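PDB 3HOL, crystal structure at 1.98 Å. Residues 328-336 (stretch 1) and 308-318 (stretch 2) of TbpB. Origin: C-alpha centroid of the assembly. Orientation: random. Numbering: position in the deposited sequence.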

# COMPACT_ATOMS: atom_id res chain seq x y z
N VAL A 328 17.88 -9.86 -1.65
CA VAL A 328 18.64 -9.31 -0.54
C VAL A 328 18.39 -7.79 -0.44
O VAL A 328 18.58 -7.05 -1.40
CB VAL A 328 20.18 -9.59 -0.71
CG1 VAL A 328 20.95 -9.28 0.57
CG2 VAL A 328 20.42 -11.05 -1.11
N ALA A 329 17.96 -7.36 0.74
CA ALA A 329 17.76 -5.93 0.98
C ALA A 329 18.63 -5.51 2.13
O ALA A 329 18.70 -6.21 3.13
CB ALA A 329 16.26 -5.62 1.27
N VAL A 330 19.29 -4.36 2.00
CA VAL A 330 20.05 -3.77 3.10
C VAL A 330 19.43 -2.42 3.40
O VAL A 330 19.52 -1.48 2.59
CB VAL A 330 21.56 -3.60 2.74
CG1 VAL A 330 22.28 -2.93 3.89
CG2 VAL A 330 22.21 -4.94 2.42
N ALA A 331 18.81 -2.30 4.56
CA ALA A 331 17.95 -1.17 4.83
C ALA A 331 18.56 -0.31 5.90
O ALA A 331 19.11 -0.84 6.88
CB ALA A 331 16.58 -1.69 5.30
N CYS A 332 18.41 1.01 5.74
CA CYS A 332 18.88 2.03 6.67
C CYS A 332 17.65 2.82 7.09
O CYS A 332 16.74 2.98 6.27
CB CYS A 332 19.86 2.97 5.94
SG CYS A 332 21.00 3.92 7.01
N CYS A 333 17.59 3.36 8.30
CA CYS A 333 18.63 3.35 9.33
C CYS A 333 17.99 3.14 10.72
O CYS A 333 16.81 3.48 10.93
CB CYS A 333 19.34 4.71 9.36
SG CYS A 333 19.86 5.39 7.75
N SER A 334 18.78 2.65 11.68
CA SER A 334 18.28 2.42 13.06
C SER A 334 17.76 3.70 13.77
O SER A 334 16.98 3.63 14.70
CB SER A 334 19.40 1.76 13.92
OG SER A 334 20.55 2.59 13.94
N ASN A 335 18.18 4.87 13.32
CA ASN A 335 17.77 6.13 13.92
C ASN A 335 16.64 6.85 13.16
O ASN A 335 16.28 7.99 13.50
CB ASN A 335 18.98 7.06 14.09
CG ASN A 335 19.52 7.59 12.74
OD1 ASN A 335 19.54 6.89 11.74
ND2 ASN A 335 19.97 8.82 12.75
N LEU A 336 16.07 6.20 12.14
CA LEU A 336 14.94 6.77 11.40
C LEU A 336 13.74 5.86 11.60
O LEU A 336 13.87 4.64 11.43
CB LEU A 336 15.25 6.90 9.91
CG LEU A 336 16.46 7.79 9.57
CD1 LEU A 336 16.86 7.66 8.06
CD2 LEU A 336 16.18 9.22 9.97
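Stretch 2 (308-318) KLAGSGFTNKH

Stretch 2 pairs with stretch 1 as an antiparallel β-strand and then, toward its N-terminal side, sets one aromatic ring against a disulfide between neighbouring cysteines. The strand axes run at 165° and approach to 4.5 Å, so 328-332 and the strand that runs through N316, K317 and H318 run nearly antiparallel. Register is fixed by two hydrogen-bonded pairs. A329 and H318 exchange both bonds (H318 N to A329 O 2.7 Å, A329 N to H318 O 2.8 Å), and A331 and N316 do the same (A331 N to N316 O 2.9 Å, N316 N to A331 O 3.1 Å). Between them V330 faces K317 as a non-hydrogen-bonded pair, CA to CA 4.3 Å.

Side chains alternate accordingly. A329, A331, N316 and H318 share one face, where L309 CD1 packs 4.1 Å from A331 CB. V330 and K317 occupy the other.

At the end of the strand, a cis peptide joins C332 to C333, and C332 SG bonds to C333 SG at 2.0 Å. F314, chi1 t, brings its ring to this pair: CE2 lies 3.5 Å from C332 SG, and CZ 3.8 Å from C333 CB. F314 O accepts a hydrogen bond from S334 N at 3.0 Å, tying the backbone to the second residue of the C333-L336 type I turn.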

# COMPACT_ATOMS: atom_id res chain seq x y z
N LYS A 308 9.60 -7.27 6.36
CA LYS A 308 9.56 -6.36 7.50
C LYS A 308 10.98 -5.85 7.77
O LYS A 308 11.90 -6.62 8.06
CB LYS A 308 8.95 -7.02 8.76
CG LYS A 308 7.55 -7.62 8.59
CD LYS A 308 6.42 -6.64 9.06
CE LYS A 308 4.97 -7.18 8.79
NZ LYS A 308 4.35 -6.85 7.45
N LEU A 309 11.16 -4.55 7.63
CA LEU A 309 12.45 -3.92 7.82
C LEU A 309 12.63 -3.57 9.29
O LEU A 309 12.35 -2.47 9.72
CB LEU A 309 12.58 -2.68 6.91
CG LEU A 309 12.37 -2.95 5.41
CD1 LEU A 309 12.58 -1.73 4.53
CD2 LEU A 309 13.30 -4.08 4.93
N ALA A 310 13.11 -4.52 10.07
CA ALA A 310 13.45 -4.24 11.47
C ALA A 310 14.80 -4.91 11.75
O ALA A 310 15.16 -5.88 11.10
CB ALA A 310 12.35 -4.77 12.39
N GLY A 311 15.58 -4.36 12.67
CA GLY A 311 16.86 -4.94 12.93
C GLY A 311 17.59 -4.12 13.95
O GLY A 311 17.21 -2.99 14.24
N SER A 312 18.65 -4.71 14.47
CA SER A 312 19.39 -4.13 15.57
C SER A 312 20.43 -3.18 15.05
O SER A 312 20.76 -2.21 15.73
CB SER A 312 20.08 -5.24 16.38
OG SER A 312 20.69 -6.25 15.55
N GLY A 313 20.94 -3.48 13.86
CA GLY A 313 22.06 -2.74 13.29
C GLY A 313 21.68 -1.37 12.77
O GLY A 313 20.50 -1.09 12.51
N PHE A 314 22.69 -0.52 12.60
CA PHE A 314 22.50 0.73 11.89
C PHE A 314 21.85 0.49 10.52
O PHE A 314 20.89 1.16 10.16
CB PHE A 314 23.81 1.50 11.71
CG PHE A 314 23.60 2.82 11.07
CD1 PHE A 314 22.96 3.83 11.77
CD2 PHE A 314 23.97 3.03 9.76
CE1 PHE A 314 22.71 5.07 11.16
CE2 PHE A 314 23.73 4.25 9.15
CZ PHE A 314 23.10 5.28 9.86
N THR A 315 22.38 -0.49 9.79
CA THR A 315 21.69 -1.05 8.64
C THR A 315 21.56 -2.55 8.87
O THR A 315 22.32 -3.15 9.65
CB THR A 315 22.42 -0.75 7.30
OG1 THR A 315 23.66 -1.47 7.24
CG2 THR A 315 22.69 0.75 7.14
N ASN A 316 20.59 -3.17 8.21
CA ASN A 316 20.29 -4.59 8.37
C ASN A 316 20.04 -5.24 7.02
O ASN A 316 19.28 -4.70 6.17
CB ASN A 316 19.04 -4.77 9.22
CG ASN A 316 19.19 -4.20 10.62
OD1 ASN A 316 19.77 -4.85 11.49
ND2 ASN A 316 18.65 -3.01 10.85
N LYS A 317 20.68 -6.39 6.82
CA LYS A 317 20.49 -7.21 5.63
C LYS A 317 19.35 -8.22 5.79
O LYS A 317 19.24 -8.91 6.81
CB LYS A 317 21.77 -7.98 5.32
CG LYS A 317 21.64 -8.90 4.08
CD LYS A 317 22.88 -9.76 3.82
CE LYS A 317 24.16 -8.94 3.76
NZ LYS A 317 24.57 -8.62 2.38
N HIS A 318 18.52 -8.33 4.75
CA HIS A 318 17.41 -9.29 4.75
C HIS A 318 17.53 -10.13 3.51
O HIS A 318 17.70 -9.61 2.40
CB HIS A 318 16.06 -8.57 4.80
CG HIS A 318 15.87 -7.69 6.00
ND1 HIS A 318 16.30 -6.38 6.04
CD2 HIS A 318 15.28 -7.93 7.19
CE1 HIS A 318 16.00 -5.85 7.21
NE2 HIS A 318 15.36 -6.77 7.92